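Local structure of uncharacterized protein ScGH5_18 (Streptomyces cattleya, 7LR8) at residues 200-205 with 254-259; 233-238 with 381-386; 246-251 with 374-379; 387-390 with 395-398; 401-404 with 408-411. The protein probably hydrolyses the mannose-beta-1,4-N-acetylglucosamine linkage left from the N-glycan core, as a family GH5_18 glycoside hydrolase. The protein carries 1 engineered substitution. All coordinates share one frame; numbering follows the deposited sequence.

Contact 1 of 5, residues 200-205 with 254-259; sequences AAWYLD and KAWARE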
# COMPACT_ATOMS: atom_id res chain seq x y z
N ALA B 200 -22.44 -5.12 -7.87
CA ALA B 200 -23.15 -4.90 -6.62
C ALA B 200 -24.08 -3.70 -6.70
O ALA B 200 -25.12 -3.66 -6.03
CB ALA B 200 -22.16 -4.69 -5.47
N ALA B 201 -23.74 -2.71 -7.53
CA ALA B 201 -24.61 -1.54 -7.67
C ALA B 201 -25.98 -1.92 -8.23
O ALA B 201 -26.96 -1.23 -7.97
CB ALA B 201 -23.95 -0.49 -8.57
N TRP B 202 -26.06 -3.01 -9.00
CA TRP B 202 -27.34 -3.48 -9.54
C TRP B 202 -27.92 -4.67 -8.79
O TRP B 202 -29.12 -4.89 -8.86
CB TRP B 202 -27.20 -3.86 -11.02
CG TRP B 202 -26.38 -2.87 -11.79
CD1 TRP B 202 -25.03 -2.92 -12.03
CD2 TRP B 202 -26.84 -1.67 -12.39
NE1 TRP B 202 -24.64 -1.83 -12.75
CE2 TRP B 202 -25.73 -1.04 -12.99
CE3 TRP B 202 -28.09 -1.06 -12.49
CZ2 TRP B 202 -25.83 0.17 -13.67
CZ3 TRP B 202 -28.19 0.14 -13.17
CH2 TRP B 202 -27.07 0.74 -13.75
N TYR B 203 -27.09 -5.43 -8.07
CA TYR B 203 -27.48 -6.76 -7.61
C TYR B 203 -27.57 -6.93 -6.10
O TYR B 203 -28.25 -7.86 -5.65
CB TYR B 203 -26.47 -7.80 -8.14
CG TYR B 203 -26.54 -8.11 -9.62
CD1 TYR B 203 -27.52 -7.57 -10.45
CD2 TYR B 203 -25.60 -8.95 -10.19
CE1 TYR B 203 -27.56 -7.88 -11.81
CE2 TYR B 203 -25.64 -9.27 -11.54
CZ TYR B 203 -26.61 -8.74 -12.34
OH TYR B 203 -26.63 -9.08 -13.68
N LEU B 204 -26.93 -6.07 -5.31
CA LEU B 204 -26.76 -6.26 -3.87
C LEU B 204 -27.69 -5.33 -3.10
O LEU B 204 -27.51 -4.11 -3.12
CB LEU B 204 -25.32 -6.01 -3.45
CG LEU B 204 -24.35 -7.15 -3.15
CD1 LEU B 204 -23.25 -6.64 -2.23
CD2 LEU B 204 -25.07 -8.33 -2.53
N ASP B 205 -28.67 -5.90 -2.39
CA ASP B 205 -29.50 -5.10 -1.51
C ASP B 205 -28.62 -4.39 -0.49
O ASP B 205 -27.62 -4.95 -0.01
CB ASP B 205 -30.54 -5.96 -0.80
CG ASP B 205 -31.48 -6.67 -1.75
OD1 ASP B 205 -31.69 -6.18 -2.88
OD2 ASP B 205 -32.00 -7.73 -1.37
N LYS B 254 -30.55 1.02 -18.37
CA LYS B 254 -31.39 2.03 -18.98
C LYS B 254 -32.62 2.37 -18.14
O LYS B 254 -33.16 3.47 -18.28
CB LYS B 254 -31.83 1.57 -20.37
CG LYS B 254 -30.68 1.50 -21.37
CD LYS B 254 -31.12 0.97 -22.72
CE LYS B 254 -29.95 0.98 -23.70
NZ LYS B 254 -30.32 0.41 -25.00
N ALA B 255 -33.09 1.45 -17.28
CA ALA B 255 -34.33 1.72 -16.56
C ALA B 255 -34.23 2.96 -15.69
O ALA B 255 -35.23 3.65 -15.48
CB ALA B 255 -34.72 0.51 -15.70
N TRP B 256 -33.03 3.27 -15.18
CA TRP B 256 -32.83 4.35 -14.22
C TRP B 256 -32.39 5.66 -14.86
O TRP B 256 -32.23 6.66 -14.15
CB TRP B 256 -31.80 3.94 -13.15
CG TRP B 256 -32.34 2.99 -12.13
CD1 TRP B 256 -32.93 3.30 -10.94
CD2 TRP B 256 -32.35 1.55 -12.21
NE1 TRP B 256 -33.30 2.16 -10.27
CE2 TRP B 256 -32.97 1.07 -11.04
CE3 TRP B 256 -31.91 0.63 -13.18
CZ2 TRP B 256 -33.13 -0.29 -10.79
CZ3 TRP B 256 -32.08 -0.72 -12.93
CH2 TRP B 256 -32.69 -1.17 -11.75
N ALA B 257 -32.18 5.69 -16.18
CA ALA B 257 -31.74 6.91 -16.83
C ALA B 257 -32.86 7.93 -16.89
O ALA B 257 -34.03 7.60 -17.14
CB ALA B 257 -31.24 6.61 -18.25
N ARG B 258 -32.51 9.21 -16.69
CA ARG B 258 -33.46 10.29 -16.93
C ARG B 258 -33.53 10.65 -18.40
O ARG B 258 -34.60 11.00 -18.90
CB ARG B 258 -33.08 11.52 -16.09
N GLU B 259 -32.40 10.54 -19.14
CA GLU B 259 -32.44 10.81 -20.58
C GLU B 259 -32.77 9.54 -21.34
O GLU B 259 -32.17 8.49 -21.08
CB GLU B 259 -31.11 11.37 -21.07

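Contact 2 of 5, residues 233-238 with 381-386; sequences QRYGTR and AVFEAF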
# COMPACT_ATOMS: atom_id res chain seq x y z
N GLN B 233 -22.47 -20.22 -12.87
CA GLN B 233 -22.63 -21.29 -11.89
C GLN B 233 -24.06 -21.80 -11.87
O GLN B 233 -24.30 -23.01 -11.73
CB GLN B 233 -22.21 -20.80 -10.51
CG GLN B 233 -20.75 -20.42 -10.41
CD GLN B 233 -20.48 -18.93 -10.62
OE1 GLN B 233 -21.14 -18.27 -11.44
NE2 GLN B 233 -19.50 -18.41 -9.91
N ARG B 234 -25.04 -20.90 -12.00
CA ARG B 234 -26.44 -21.28 -11.87
C ARG B 234 -27.03 -21.80 -13.17
O ARG B 234 -27.74 -22.81 -13.17
CB ARG B 234 -27.25 -20.09 -11.37
CG ARG B 234 -28.74 -20.38 -11.23
CD ARG B 234 -29.45 -19.21 -10.58
NE ARG B 234 -28.87 -18.87 -9.29
CZ ARG B 234 -29.42 -19.16 -8.12
NH1 ARG B 234 -30.58 -19.79 -8.07
NH2 ARG B 234 -28.81 -18.80 -6.99
N TYR B 235 -26.73 -21.13 -14.28
CA TYR B 235 -27.35 -21.44 -15.57
C TYR B 235 -26.46 -22.24 -16.50
O TYR B 235 -26.99 -22.88 -17.42
CB TYR B 235 -27.79 -20.13 -16.25
CG TYR B 235 -28.71 -19.33 -15.36
CD1 TYR B 235 -30.03 -19.74 -15.16
CD2 TYR B 235 -28.26 -18.20 -14.68
CE1 TYR B 235 -30.88 -19.03 -14.34
CE2 TYR B 235 -29.11 -17.48 -13.85
CZ TYR B 235 -30.42 -17.90 -13.68
OH TYR B 235 -31.28 -17.21 -12.87
N GLY B 236 -25.16 -22.22 -16.30
CA GLY B 236 -24.23 -23.03 -17.06
C GLY B 236 -23.42 -22.20 -18.04
O GLY B 236 -23.87 -21.15 -18.53
N THR B 237 -22.21 -22.68 -18.34
CA THR B 237 -21.31 -21.99 -19.26
C THR B 237 -21.98 -21.67 -20.60
O THR B 237 -21.84 -20.56 -21.13
CB THR B 237 -20.08 -22.84 -19.52
OG1 THR B 237 -19.39 -23.10 -18.29
CG2 THR B 237 -19.16 -22.13 -20.50
N ARG B 238 -22.69 -22.64 -21.17
CA ARG B 238 -23.20 -22.52 -22.53
C ARG B 238 -24.65 -22.08 -22.58
O ARG B 238 -25.33 -22.29 -23.59
CB ARG B 238 -23.01 -23.85 -23.28
CG ARG B 238 -21.56 -24.22 -23.51
CD ARG B 238 -21.40 -25.01 -24.81
NE ARG B 238 -20.00 -25.27 -25.14
CZ ARG B 238 -19.32 -26.32 -24.71
NH1 ARG B 238 -19.91 -27.22 -23.93
NH2 ARG B 238 -18.05 -26.49 -25.06
N ALA B 381 -36.10 -12.69 -9.96
CA ALA B 381 -37.27 -12.78 -10.82
C ALA B 381 -37.13 -11.90 -12.06
O ALA B 381 -37.59 -12.27 -13.14
CB ALA B 381 -38.54 -12.41 -10.05
N VAL B 382 -36.51 -10.72 -11.92
CA VAL B 382 -36.30 -9.85 -13.07
C VAL B 382 -35.26 -10.46 -14.02
O VAL B 382 -35.47 -10.52 -15.24
CB VAL B 382 -35.88 -8.44 -12.60
CG1 VAL B 382 -35.26 -7.64 -13.72
CG2 VAL B 382 -37.09 -7.70 -12.03
N PHE B 383 -34.15 -10.94 -13.45
CA PHE B 383 -33.10 -11.60 -14.23
C PHE B 383 -33.66 -12.73 -15.08
O PHE B 383 -33.41 -12.79 -16.29
CB PHE B 383 -32.03 -12.13 -13.27
CG PHE B 383 -30.82 -12.72 -13.96
CD1 PHE B 383 -30.87 -13.99 -14.54
CD2 PHE B 383 -29.62 -12.03 -13.99
CE1 PHE B 383 -29.76 -14.53 -15.17
CE2 PHE B 383 -28.49 -12.57 -14.61
CZ PHE B 383 -28.56 -13.82 -15.20
N GLU B 384 -34.40 -13.65 -14.46
CA GLU B 384 -34.88 -14.82 -15.19
C GLU B 384 -35.97 -14.46 -16.19
O GLU B 384 -36.02 -15.03 -17.29
CB GLU B 384 -35.38 -15.89 -14.21
CG GLU B 384 -34.35 -16.23 -13.14
CD GLU B 384 -34.46 -17.64 -12.61
OE1 GLU B 384 -35.58 -18.19 -12.57
OE2 GLU B 384 -33.42 -18.20 -12.21
N ALA B 385 -36.83 -13.50 -15.86
CA ALA B 385 -37.83 -13.06 -16.83
C ALA B 385 -37.17 -12.40 -18.03
O ALA B 385 -37.63 -12.57 -19.17
CB ALA B 385 -38.85 -12.12 -16.19
N PHE B 386 -36.10 -11.63 -17.81
CA PHE B 386 -35.41 -11.00 -18.93
C PHE B 386 -34.79 -12.04 -19.84
O PHE B 386 -34.86 -11.93 -21.07
CB PHE B 386 -34.32 -10.04 -18.42
CG PHE B 386 -33.63 -9.27 -19.53
CD1 PHE B 386 -32.56 -9.82 -20.23
CD2 PHE B 386 -34.03 -7.97 -19.85
CE1 PHE B 386 -31.92 -9.11 -21.25
CE2 PHE B 386 -33.41 -7.25 -20.87
CZ PHE B 386 -32.35 -7.82 -21.57

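Contact 3 of 5, residues 246-251 with 374-379; sequences AAYLVE and SVCAPG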
# COMPACT_ATOMS: atom_id res chain seq x y z
N ALA B 246 -24.12 -9.60 -20.60
CA ALA B 246 -23.68 -8.22 -20.83
C ALA B 246 -24.78 -7.38 -21.47
O ALA B 246 -24.96 -6.21 -21.09
CB ALA B 246 -22.41 -8.21 -21.69
N ALA B 247 -25.52 -7.94 -22.43
CA ALA B 247 -26.67 -7.24 -22.99
C ALA B 247 -27.73 -6.97 -21.92
O ALA B 247 -28.39 -5.93 -21.94
CB ALA B 247 -27.27 -8.05 -24.15
N TYR B 248 -27.90 -7.91 -20.99
CA TYR B 248 -28.82 -7.68 -19.88
C TYR B 248 -28.42 -6.45 -19.06
O TYR B 248 -29.27 -5.62 -18.72
CB TYR B 248 -28.84 -8.90 -18.98
CG TYR B 248 -29.58 -8.69 -17.67
CD1 TYR B 248 -30.91 -8.30 -17.67
CD2 TYR B 248 -28.97 -8.96 -16.46
CE1 TYR B 248 -31.61 -8.14 -16.48
CE2 TYR B 248 -29.66 -8.81 -15.27
CZ TYR B 248 -30.97 -8.40 -15.28
OH TYR B 248 -31.66 -8.26 -14.09
N LEU B 249 -27.15 -6.35 -18.68
CA LEU B 249 -26.75 -5.21 -17.87
C LEU B 249 -26.96 -3.91 -18.63
O LEU B 249 -27.36 -2.89 -18.05
CB LEU B 249 -25.29 -5.34 -17.43
CG LEU B 249 -24.97 -6.28 -16.27
CD1 LEU B 249 -23.49 -6.16 -15.94
CD2 LEU B 249 -25.83 -5.98 -15.05
N VAL B 250 -26.72 -3.93 -19.95
CA VAL B 250 -26.93 -2.75 -20.78
C VAL B 250 -28.38 -2.31 -20.71
O VAL B 250 -28.68 -1.14 -20.45
CB VAL B 250 -26.48 -3.03 -22.23
CG1 VAL B 250 -27.03 -1.97 -23.20
CG2 VAL B 250 -24.96 -3.13 -22.32
N GLU B 251 -29.31 -3.25 -20.95
CA GLU B 251 -30.72 -2.88 -20.99
C GLU B 251 -31.26 -2.61 -19.59
O GLU B 251 -32.18 -1.79 -19.43
CB GLU B 251 -31.53 -3.96 -21.69
CG GLU B 251 -31.21 -4.08 -23.17
CD GLU B 251 -31.39 -2.77 -23.89
OE1 GLU B 251 -32.46 -2.14 -23.72
OE2 GLU B 251 -30.46 -2.36 -24.64
N SER B 374 -31.96 -7.11 -5.57
CA SER B 374 -31.50 -8.47 -5.79
C SER B 374 -32.42 -9.27 -6.71
O SER B 374 -32.02 -10.34 -7.18
CB SER B 374 -31.34 -9.20 -4.45
OG SER B 374 -32.54 -9.20 -3.71
N VAL B 375 -33.64 -8.79 -6.99
CA VAL B 375 -34.46 -9.44 -8.01
C VAL B 375 -33.80 -9.35 -9.37
O VAL B 375 -34.15 -10.11 -10.29
CB VAL B 375 -35.88 -8.83 -8.05
CG1 VAL B 375 -36.60 -9.06 -6.72
CG2 VAL B 375 -35.83 -7.35 -8.42
N CYS B 376 -32.85 -8.44 -9.54
CA CYS B 376 -32.11 -8.28 -10.78
C CYS B 376 -30.90 -9.19 -10.87
O CYS B 376 -30.33 -9.32 -11.96
CB CYS B 376 -31.66 -6.82 -10.94
SG CYS B 376 -33.02 -5.63 -11.01
N ALA B 377 -30.49 -9.80 -9.75
CA ALA B 377 -29.30 -10.62 -9.70
C ALA B 377 -29.59 -12.00 -10.29
O ALA B 377 -30.75 -12.38 -10.45
CB ALA B 377 -28.83 -10.76 -8.25
N PRO B 378 -28.54 -12.76 -10.62
CA PRO B 378 -28.75 -14.16 -11.03
C PRO B 378 -29.63 -14.89 -10.02
O PRO B 378 -29.44 -14.79 -8.81
CB PRO B 378 -27.33 -14.73 -11.07
CG PRO B 378 -26.47 -13.53 -11.42
CD PRO B 378 -27.13 -12.35 -10.74
N GLY B 379 -30.62 -15.63 -10.54
CA GLY B 379 -31.61 -16.27 -9.70
C GLY B 379 -32.82 -15.41 -9.38
O GLY B 379 -33.83 -15.95 -8.92

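Contact 4 of 5, residues 387-390 with 395-398; sequences MRLT and RPTT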
# COMPACT_ATOMS: atom_id res chain seq x y z
N MET B 387 -34.18 -13.07 -19.26
CA MET B 387 -33.56 -14.11 -20.06
C MET B 387 -34.59 -14.93 -20.82
O MET B 387 -34.30 -15.39 -21.93
CB MET B 387 -32.69 -15.01 -19.19
CG MET B 387 -31.48 -14.28 -18.60
SD MET B 387 -30.51 -13.44 -19.88
CE MET B 387 -29.27 -12.60 -18.86
N ARG B 388 -35.77 -15.14 -20.24
CA ARG B 388 -36.80 -15.89 -20.96
C ARG B 388 -37.34 -15.08 -22.13
O ARG B 388 -37.51 -15.61 -23.24
CB ARG B 388 -37.92 -16.31 -20.01
N LEU B 389 -37.61 -13.79 -21.92
CA LEU B 389 -38.00 -12.93 -23.03
C LEU B 389 -36.93 -12.90 -24.10
O LEU B 389 -37.23 -12.90 -25.30
CB LEU B 389 -38.28 -11.51 -22.53
CG LEU B 389 -39.57 -11.27 -21.76
CD1 LEU B 389 -39.51 -9.91 -21.08
CD2 LEU B 389 -40.77 -11.36 -22.69
N THR B 390 -35.66 -12.87 -23.68
CA THR B 390 -34.55 -12.86 -24.63
C THR B 390 -34.52 -14.15 -25.44
O THR B 390 -34.36 -14.12 -26.67
CB THR B 390 -33.23 -12.66 -23.89
OG1 THR B 390 -33.18 -11.33 -23.36
CG2 THR B 390 -32.07 -12.86 -24.86
N ARG B 395 -36.40 -9.46 -27.60
CA ARG B 395 -35.44 -8.36 -27.51
C ARG B 395 -35.85 -7.33 -26.45
O ARG B 395 -36.06 -6.16 -26.76
CB ARG B 395 -35.27 -7.70 -28.87
CG ARG B 395 -34.98 -8.68 -30.03
CD ARG B 395 -34.66 -7.96 -31.37
NE ARG B 395 -33.61 -6.97 -31.17
CZ ARG B 395 -33.80 -5.65 -31.18
NH1 ARG B 395 -35.00 -5.16 -31.42
NH2 ARG B 395 -32.78 -4.83 -30.95
N PRO B 396 -35.97 -7.75 -25.19
CA PRO B 396 -36.52 -6.85 -24.17
C PRO B 396 -35.57 -5.72 -23.80
O PRO B 396 -34.34 -5.89 -23.79
CB PRO B 396 -36.75 -7.78 -22.97
CG PRO B 396 -35.69 -8.84 -23.13
CD PRO B 396 -35.60 -9.07 -24.64
N THR B 397 -36.15 -4.56 -23.48
CA THR B 397 -35.50 -3.57 -22.64
C THR B 397 -36.13 -3.66 -21.25
O THR B 397 -36.88 -4.60 -20.96
CB THR B 397 -35.60 -2.15 -23.23
OG1 THR B 397 -34.80 -1.25 -22.46
CG2 THR B 397 -37.04 -1.65 -23.25
N THR B 398 -35.83 -2.68 -20.39
CA THR B 398 -36.41 -2.64 -19.05
C THR B 398 -37.02 -1.27 -18.79
O THR B 398 -36.68 -0.27 -19.43
CB THR B 398 -35.38 -2.97 -17.95
OG1 THR B 398 -34.35 -1.96 -17.88
CG2 THR B 398 -34.73 -4.33 -18.21
O HOH W 1 -34.44 -11.60 -27.99

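Contact 5 of 5, residues 401-404 with 408-411; sequences AEHA and DHLA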
# COMPACT_ATOMS: atom_id res chain seq x y z
N ALA B 401 -40.79 0.27 -12.38
CA ALA B 401 -42.19 0.18 -11.95
C ALA B 401 -42.86 1.55 -11.93
O ALA B 401 -44.01 1.70 -12.36
CB ALA B 401 -42.27 -0.47 -10.57
N GLU B 402 -42.14 2.57 -11.44
CA GLU B 402 -42.71 3.91 -11.34
C GLU B 402 -43.00 4.53 -12.70
O GLU B 402 -43.73 5.52 -12.77
CB GLU B 402 -41.76 4.82 -10.56
CG GLU B 402 -40.33 4.85 -11.10
CD GLU B 402 -39.38 5.63 -10.20
OE1 GLU B 402 -39.35 6.87 -10.28
OE2 GLU B 402 -38.65 4.99 -9.41
N HIS B 403 -42.45 3.96 -13.78
CA HIS B 403 -42.67 4.47 -15.13
C HIS B 403 -43.47 3.51 -16.00
O HIS B 403 -43.68 3.80 -17.18
CB HIS B 403 -41.32 4.76 -15.81
CG HIS B 403 -40.51 5.83 -15.14
ND1 HIS B 403 -41.01 7.08 -14.87
CD2 HIS B 403 -39.24 5.83 -14.69
CE1 HIS B 403 -40.09 7.81 -14.27
NE2 HIS B 403 -39.00 7.07 -14.15
N ALA B 404 -43.94 2.39 -15.44
CA ALA B 404 -44.58 1.35 -16.25
C ALA B 404 -45.86 1.83 -16.92
O ALA B 404 -46.27 1.24 -17.93
CB ALA B 404 -44.86 0.12 -15.38
N ASP B 408 -45.61 9.29 -21.41
CA ASP B 408 -44.55 10.16 -21.92
C ASP B 408 -43.20 9.46 -21.86
O ASP B 408 -42.40 9.55 -22.80
CB ASP B 408 -44.51 11.46 -21.13
CG ASP B 408 -45.57 12.43 -21.57
OD1 ASP B 408 -45.88 12.43 -22.77
OD2 ASP B 408 -46.08 13.19 -20.71
N HIS B 409 -42.92 8.79 -20.74
CA HIS B 409 -41.66 8.05 -20.61
C HIS B 409 -41.56 6.98 -21.68
O HIS B 409 -40.50 6.81 -22.30
CB HIS B 409 -41.56 7.43 -19.21
CG HIS B 409 -40.31 6.62 -18.99
ND1 HIS B 409 -39.14 7.18 -18.53
CD2 HIS B 409 -40.06 5.31 -19.17
CE1 HIS B 409 -38.22 6.25 -18.43
NE2 HIS B 409 -38.75 5.10 -18.81
N LEU B 410 -42.65 6.26 -21.92
CA LEU B 410 -42.60 5.14 -22.86
C LEU B 410 -42.49 5.63 -24.30
O LEU B 410 -41.71 5.08 -25.08
CB LEU B 410 -43.82 4.25 -22.65
CG LEU B 410 -43.92 3.74 -21.20
CD1 LEU B 410 -45.32 3.28 -20.86
CD2 LEU B 410 -42.90 2.64 -20.95
N ALA B 411 -43.25 6.67 -24.66
CA ALA B 411 -43.17 7.21 -26.01
C ALA B 411 -41.77 7.74 -26.32
O ALA B 411 -41.26 7.58 -27.43
CB ALA B 411 -44.22 8.30 -26.22

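Contact 1 of 5, residues 200-205 with 254-259
Trp202 and Trp256 make the whole of this contact, and they do so purely by apolar packing of their six-membered rings. Trp202 CZ3 approaches Trp256 CE3 to 3.8 Å, and the neighbouring pair, Trp202 CE3 and Trp256 CZ3, lies 4.0 Å apart. Seen from Trp202, the Trp256 carbon arrives at the rim of the indole, close to its plane. The ring planes are inclined at 59° with centroids 5.7 Å apart. The two side chains run past one another in opposite directions and overlap only at their benzo corners. In Trp202 the indole is carried beside the backbone N, with CG anti to the carbonyl carbon (chi1 -43°), which lets its far edge reach Trp256 although the two CA atoms are 10.6 Å apart.

In the (beta/alpha)8 barrel of this glycoside hydrolase, the short helix 200-203 follows barrel strand 194-196, while 254-259 links helix 240-253 to strand 264-269. Helix 211-216 bridges the two indoles, its Pro211 touching both. The side chain of Trp202 is about 9 Å from the bound N-acetylglucosamine, so it does not touch the sugar.

Backbone hydrogen bonds shape each segment on its own. Leu204 N to Ala200 O (3.1 Å) closes the last helical turn before Leu204 leaves helical geometry, and Ala257 N bonds to Lys254 O in the turn that carries Trp256. Beyond the pair, Trp256 O accepts a hydrogen bond from Arg216 NE, while Lys254 NZ forms a salt bridge with Glu251.

Contact 2 of 5, residues 233-238 with 381-386
The ring of Tyr235 meets Phe383 and Glu384 across the contact, and one of its faces is covered from its own segment. On that face lies the aliphatic part of the preceding residue, with Arg234 CG 3.8 Å above the ring plane and over its centre. At the hydroxyl end, near the ring plane, stands Glu384 OE2. The Phe383 ring is nearly parallel to that of Tyr235 (10°) but slid aside until the two barely overlap, and the centroids are 5.3 Å apart. What touches is one corner of each, Tyr235 CE2 against Phe383 CE1 at 3.3 Å, a tight approach for two aromatic carbons. Phe383 reaches it because its CG is anti to the backbone N (chi1 -175°), which sends the ring off the helix toward Tyr235.

The polar part of the contact is a hydrogen bond from Tyr235 OH to Glu384 OE2. At 2.4 Å it is very short, so its exact length is doubtful. The carboxylate plane is turned 62° from the ring. The same hydroxyl is also hydrogen-bonded to Gly379 N, so the phenol ties the residues leading into helix 381-391 to a side chain of its first turn. Arg234 NH1 is 5.3 Å from Glu384 OE2; this may favour the carboxylate without making a salt bridge.

Gly236, the first residue past the helix, has a positive phi. The arrangement is interdomain packing: helix 231-235, between barrel strand 221-225 and helix 240-253, meets the first helix of the C-terminal alpha/beta domain.

Contact 3 of 5, residues 246-251 with 374-379
Tyr248 and Cys376 face each other from two kinds of backbone. Segment 246-251 is part of helix 240-253, which is kinked where the nitrogens of Ala246 and Ala247 lack bonds to the preceding turn; regular bonding is back by Val250 N to Ala246 O, at 3.1 Å. Segment 374-379 is the end of a 3-10 turn, held by Ala377 N to Ser374 O (3.0 Å), and then runs out through Ala377 and Pro378 to Gly379, whose phi is positive.

A single side chain crosses the interface. A first torsion of 171° swings the Tyr248 ring out from the helix toward the turn, where it gives its hydroxyl proton to Cys376 O at 2.7 Å. The donor lies in the carbonyl plane on a lone pair, with a C=O...OH angle of 115°, and the oxygen sits at the edge of the phenol, near its plane. The approach is close enough to bring Tyr248 OH within 3.5 Å of Cys376 CB; the thiol takes no part.

The rest of the phenol is enclosed: Phe383 meets it edge-to-face, Phe386 meets it at a shallower angle, about 55° between planes, and Tyr203 also touches it. A buried backbone oxygen thus receives a side-chain donor amid aromatic rings. The contact is a seam between domains, where a helix of the (beta/alpha)8 barrel holds the connection from strand 358-362 to helix 381-391.

Contact 4 of 5, residues 387-390 with 395-398
Pro396 packs against Leu389 and Thr390 within the beta-alpha-beta unit formed by strand 358-362, helix 381-391 and strand 397-400, at the point where the chain turns from the helix into its second strand. Going round the proline from CB, the first atom faces the leucine, with Leu389 CD1 at 4.0 Å. CG meets both helix residues: it is 3.8 Å from Leu389 CB and 3.5 Å from Thr390 OG1. CD, the last ring carbon, rests against the same threonine oxygen and comes 3.9 Å from Thr390 N. Proline and threonine meet at about a right angle, so the ring lies across the threonine side chain.

Thr390 places its hydroxyl there by a first torsion of -69°, with OG1 anti to the carbonyl carbon. The oxygen makes its hydrogen bond to Phe386 O one turn back, so its meeting with the proline is van der Waals packing.

Arg395 turns its side chain away from the helix. NE forms a salt bridge with Asp294, while NH2 and NH1 bond to the carbonyls of Arg354 and Pro355. Its backbone adopts a left-handed conformation, phi 47°, which helps reverse the chain. Leu389 O and Arg395 N stand 4.2 Å apart, without a direct bond; instead a water accepts from Arg395 N at 2.9 Å and donates to Thr390 O at 2.8 Å.

Contact 5 of 5, residues 401-404 with 408-411
His403 and His409 stack face to face, with ring centroids 4.3 Å apart and planes only 9° from parallel. The overlap is offset: His409 ND1 lies over one face of the His403 imidazole toward its rim, while Glu402 CG covers the opposite face. The side chains cross at about a right angle, so that His403 also lays its CB over the His409 ring. That methylene makes a CH-pi contact, 3.8 Å from the centroid and 19° off the normal, nearest to His409 CD2 at 3.6 Å. His409 can present its face because its CG is anti to the backbone N (chi1 179°).

Leu410 adds van der Waals contact with the backbone, its CD1 3.7 Å from Ala404 O and its CD2 near His403 O.

On the polar side, His409 NE2 bonds to Arg413 NH1 one turn on, which would fix the ring's rotation, and Asp406 OD1 accepts from His409 N. His403 ND1, by contrast, is buried by the contact and has no partner in the model.

The pair lies on the surface of the C-terminal domain, where the loop after strand 397-400 folds back on helix 407-413; His409 and Leu410 also pack on Val399 of that strand.

Following the chain from the N terminus, contact 1 opens first and closes a loop of 48 residues holding barrel strand 221-225 and helix 240-253. Contacts 2 and 3 open inside that loop but close far beyond it, in the C-terminal domain, so both cross contact 1; contact 3 is nested within contact 2. These two long closures join the barrel to the approach and start of helix 381-391. Contacts 4 and 5 follow in series as short closures within the domain, contact 4 where the chain enters strand 397-400, contact 5 after it leaves. Glu251 of contact 3 reaches Thr397 and Thr398 of contact 4, and Asp205 of contact 1 bonds to Ser374 of contact 3.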